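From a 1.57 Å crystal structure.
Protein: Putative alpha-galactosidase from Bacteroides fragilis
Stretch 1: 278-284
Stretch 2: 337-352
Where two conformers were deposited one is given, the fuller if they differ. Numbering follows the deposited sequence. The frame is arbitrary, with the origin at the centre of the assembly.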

# COMPACT_ATOMS: atom_id res chain seq x y z
N ASP A 278 0.10 -9.88 13.81
CA ASP A 278 -1.00 -9.02 13.41
C ASP A 278 -1.06 -7.74 14.24
O ASP A 278 -0.86 -7.77 15.45
CB ASP A 278 -2.33 -9.76 13.55
CG ASP A 278 -2.48 -10.91 12.56
OD1 ASP A 278 -1.66 -11.05 11.63
OD2 ASP A 278 -3.45 -11.68 12.73
N ILE A 279 -1.36 -6.64 13.56
CA ILE A 279 -1.58 -5.35 14.20
C ILE A 279 -2.98 -5.30 14.80
O ILE A 279 -3.92 -5.86 14.26
CB ILE A 279 -1.38 -4.18 13.20
CG1 ILE A 279 -1.24 -2.85 13.94
CG2 ILE A 279 -2.51 -4.12 12.17
CD1 ILE A 279 -0.74 -1.72 13.06
N GLY A 280 -3.08 -4.65 15.95
CA GLY A 280 -4.35 -4.34 16.56
C GLY A 280 -4.65 -2.85 16.46
O GLY A 280 -3.76 -2.04 16.21
N ASP A 281 -5.92 -2.51 16.66
CA ASP A 281 -6.36 -1.12 16.72
C ASP A 281 -6.05 -0.60 18.12
O ASP A 281 -6.93 -0.41 18.96
CB ASP A 281 -7.85 -1.07 16.38
CG ASP A 281 -8.42 0.34 16.40
OD1 ASP A 281 -7.66 1.31 16.25
OD2 ASP A 281 -9.66 0.45 16.56
N ILE A 282 -4.76 -0.38 18.38
CA ILE A 282 -4.27 -0.05 19.70
C ILE A 282 -2.86 0.55 19.59
O ILE A 282 -2.09 0.18 18.70
CB ILE A 282 -4.29 -1.30 20.62
CG1 ILE A 282 -3.97 -0.93 22.07
CG2 ILE A 282 -3.35 -2.38 20.10
CD1 ILE A 282 -4.35 -1.99 23.08
N TRP A 283 -2.56 1.50 20.46
CA TRP A 283 -1.32 2.27 20.37
C TRP A 283 -0.13 1.43 20.82
O TRP A 283 0.89 1.37 20.13
CB TRP A 283 -1.46 3.53 21.22
CG TRP A 283 -0.38 4.56 21.08
CD1 TRP A 283 0.39 5.04 22.08
CD2 TRP A 283 -0.01 5.27 19.89
NE1 TRP A 283 1.24 6.01 21.59
CE2 TRP A 283 1.01 6.17 20.26
CE3 TRP A 283 -0.44 5.24 18.57
CZ2 TRP A 283 1.61 7.03 19.34
CZ3 TRP A 283 0.15 6.10 17.65
CH2 TRP A 283 1.17 6.97 18.04
N TYR A 284 -0.27 0.79 21.97
CA TYR A 284 0.79 -0.04 22.54
C TYR A 284 0.24 -1.37 23.02
O TYR A 284 -0.69 -1.39 23.82
CB TYR A 284 1.48 0.67 23.71
CG TYR A 284 2.57 -0.19 24.33
CD1 TYR A 284 2.27 -1.11 25.32
CD2 TYR A 284 3.89 -0.09 23.89
CE1 TYR A 284 3.26 -1.91 25.88
CE2 TYR A 284 4.88 -0.89 24.44
CZ TYR A 284 4.56 -1.80 25.43
OH TYR A 284 5.54 -2.59 25.99
N GLU A 337 -11.59 -0.11 22.12
CA GLU A 337 -11.42 1.30 22.47
C GLU A 337 -10.85 2.09 21.29
O GLU A 337 -11.39 3.14 20.93
CB GLU A 337 -10.51 1.45 23.69
N GLY A 338 -9.77 1.59 20.70
CA GLY A 338 -9.16 2.22 19.53
C GLY A 338 -8.11 3.25 19.89
O GLY A 338 -7.63 3.29 21.02
N CYS A 339 -7.74 4.08 18.91
CA CYS A 339 -6.74 5.12 19.09
C CYS A 339 -7.35 6.51 18.91
O CYS A 339 -8.48 6.65 18.44
CB CYS A 339 -5.59 4.93 18.10
SG CYS A 339 -4.82 3.29 18.18
N THR A 340 -6.59 7.54 19.27
CA THR A 340 -7.02 8.91 19.06
C THR A 340 -6.78 9.33 17.61
O THR A 340 -6.03 8.67 16.88
CB THR A 340 -6.28 9.90 19.99
OG1 THR A 340 -4.93 10.05 19.55
CG2 THR A 340 -6.32 9.42 21.44
N GLN A 341 -7.40 10.43 17.20
CA GLN A 341 -7.23 10.96 15.85
C GLN A 341 -5.75 11.24 15.57
O GLN A 341 -5.24 10.89 14.50
CB GLN A 341 -8.06 12.24 15.66
CG GLN A 341 -7.85 13.00 14.35
CD GLN A 341 -8.51 12.35 13.15
OE1 GLN A 341 -9.37 11.47 13.29
NE2 GLN A 341 -8.13 12.80 11.96
N GLU A 342 -5.08 11.88 16.51
CA GLU A 342 -3.66 12.19 16.33
C GLU A 342 -2.82 10.92 16.22
O GLU A 342 -1.90 10.85 15.41
CB GLU A 342 -3.13 13.06 17.47
CG GLU A 342 -1.81 13.74 17.14
CD GLU A 342 -1.99 14.87 16.13
OE1 GLU A 342 -2.35 15.98 16.56
OE2 GLU A 342 -1.77 14.64 14.92
N GLN A 343 -3.17 9.90 17.01
CA GLN A 343 -2.46 8.63 16.93
C GLN A 343 -2.64 7.98 15.56
O GLN A 343 -1.69 7.51 14.96
CB GLN A 343 -2.93 7.69 18.04
CG GLN A 343 -2.32 8.05 19.38
CD GLN A 343 -2.93 7.29 20.53
OE1 GLN A 343 -4.02 6.73 20.42
NE2 GLN A 343 -2.24 7.30 21.67
N TYR A 344 -3.87 7.97 15.06
CA TYR A 344 -4.13 7.49 13.71
C TYR A 344 -3.36 8.26 12.63
O TYR A 344 -2.84 7.68 11.69
CB TYR A 344 -5.62 7.52 13.39
CG TYR A 344 -6.45 6.45 14.08
CD1 TYR A 344 -6.00 5.13 14.17
CD2 TYR A 344 -7.69 6.75 14.61
CE1 TYR A 344 -6.77 4.15 14.78
CE2 TYR A 344 -8.47 5.79 15.22
CZ TYR A 344 -8.01 4.49 15.30
OH TYR A 344 -8.78 3.54 15.92
N LYS A 345 -3.29 9.58 12.78
CA LYS A 345 -2.53 10.41 11.83
C LYS A 345 -1.04 10.05 11.84
O LYS A 345 -0.41 9.94 10.79
CB LYS A 345 -2.74 11.89 12.15
CG LYS A 345 -1.91 12.87 11.33
CD LYS A 345 -2.27 12.88 9.86
CE LYS A 345 -1.37 13.82 9.06
NZ LYS A 345 -1.45 15.23 9.52
N SER A 346 -0.47 9.85 13.03
CA SER A 346 0.95 9.48 13.12
C SER A 346 1.21 8.09 12.54
O SER A 346 2.21 7.86 11.87
CB SER A 346 1.42 9.56 14.56
OG SER A 346 1.38 10.90 15.01
N HIS A 347 0.30 7.16 12.82
CA HIS A 347 0.32 5.81 12.26
C HIS A 347 0.36 5.88 10.73
O HIS A 347 1.22 5.27 10.10
CB HIS A 347 -0.90 5.06 12.80
CG HIS A 347 -1.27 3.81 12.08
ND1 HIS A 347 -0.37 2.82 11.75
CD2 HIS A 347 -2.48 3.35 11.69
CE1 HIS A 347 -1.00 1.83 11.15
NE2 HIS A 347 -2.29 2.12 11.11
N PHE A 348 -0.52 6.68 10.13
CA PHE A 348 -0.50 6.84 8.68
C PHE A 348 0.81 7.48 8.19
O PHE A 348 1.42 7.00 7.23
CB PHE A 348 -1.71 7.65 8.21
CG PHE A 348 -1.85 7.72 6.72
CD1 PHE A 348 -2.32 6.62 6.00
CD2 PHE A 348 -1.47 8.85 6.02
CE1 PHE A 348 -2.43 6.67 4.62
CE2 PHE A 348 -1.59 8.91 4.64
CZ PHE A 348 -2.06 7.81 3.94
N SER A 349 1.22 8.55 8.86
CA SER A 349 2.44 9.29 8.50
C SER A 349 3.67 8.40 8.48
O SER A 349 4.49 8.49 7.57
CB SER A 349 2.67 10.44 9.48
OG SER A 349 1.57 11.32 9.47
N LEU A 350 3.80 7.54 9.49
CA LEU A 350 4.98 6.69 9.60
C LEU A 350 4.94 5.53 8.61
O LEU A 350 5.96 5.17 8.04
CB LEU A 350 5.17 6.22 11.04
CG LEU A 350 5.59 7.37 11.98
CD1 LEU A 350 5.48 6.97 13.44
CD2 LEU A 350 7.00 7.87 11.65
N TRP A 351 3.76 4.96 8.37
CA TRP A 351 3.60 3.98 7.29
C TRP A 351 4.02 4.62 5.95
O TRP A 351 4.65 3.98 5.11
CB TRP A 351 2.15 3.48 7.22
CG TRP A 351 1.86 2.18 7.97
CD1 TRP A 351 1.24 1.08 7.45
CD2 TRP A 351 2.15 1.86 9.34
NE1 TRP A 351 1.11 0.11 8.40
CE2 TRP A 351 1.67 0.55 9.57
CE3 TRP A 351 2.77 2.54 10.40
CZ2 TRP A 351 1.80 -0.10 10.81
CZ3 TRP A 351 2.89 1.90 11.64
CH2 TRP A 351 2.41 0.59 11.83
N CYS A 352 3.69 5.90 5.75
CA CYS A 352 4.13 6.58 4.54
C CYS A 352 5.66 6.71 4.50
O CYS A 352 6.29 6.35 3.50
CB CYS A 352 3.46 7.96 4.40
SG CYS A 352 1.73 7.85 3.90
O HOH W 1 -4.66 2.56 22.20

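How does an irregular segment lie against a helix? Residues 278-284 form no regular helix or strand, while the second stretch begins as loop and becomes helical from Gln341. The backbones come closest at Asp281 and Gly338, 5.2 Å apart between their CA atoms, where Gly338 CA makes a CA-H...O contact with Asp281 O (3.5 Å). Gly338 adopts phi/psi of 89/-164, angles that call for glycine. Nearby, a water accepts from Trp283 N (2.9 Å) and donates to Gly338 O (3.3 Å), bridging the two stretches.

What draws Asp281 and Tyr344 together, although neither CA-to-CB bond points toward the other stretch? Each side chain reaches back with its end: Asp281 in t, Tyr344 in m. Tyr344 OH donates to Asp281 OD1 at 2.5 Å, a short bond made near the plane of the phenol ring. Tyr344 OH also accepts from Cys339 N (3.2 Å), so it links the carboxylate to the loop before the helix.

Why does Gln343 lie over Trp283? Both CA-to-CB bonds point toward the opposing stretch. With chi1 m and chi2 t, the extended glutamine places Gln343 CG 3.5 Å from the centroid of the Trp283 six-membered ring, a CH-pi contact, while Gln343 NE2 sits 3.4 Å from Trp283 CG over the face. Gln343 OE1 accepts from Thr340 N (2.9 Å), anchoring the amide; in return, Thr340 OG1 caps the helix by accepting from Gln343 N (3.1 Å).

What does Ile279 contribute farther along the helix? Its t,t rotamer extends Ile279 CD1 to 3.8 Å from Trp351 CZ2 and 4.0 Å from His347 CE1. Trp351 and His347 are one helical turn apart and both direct CB toward the first stretch, so a single methyl can touch both rings, an apolar contact with Trp351 and a simple van der Waals touch on His347.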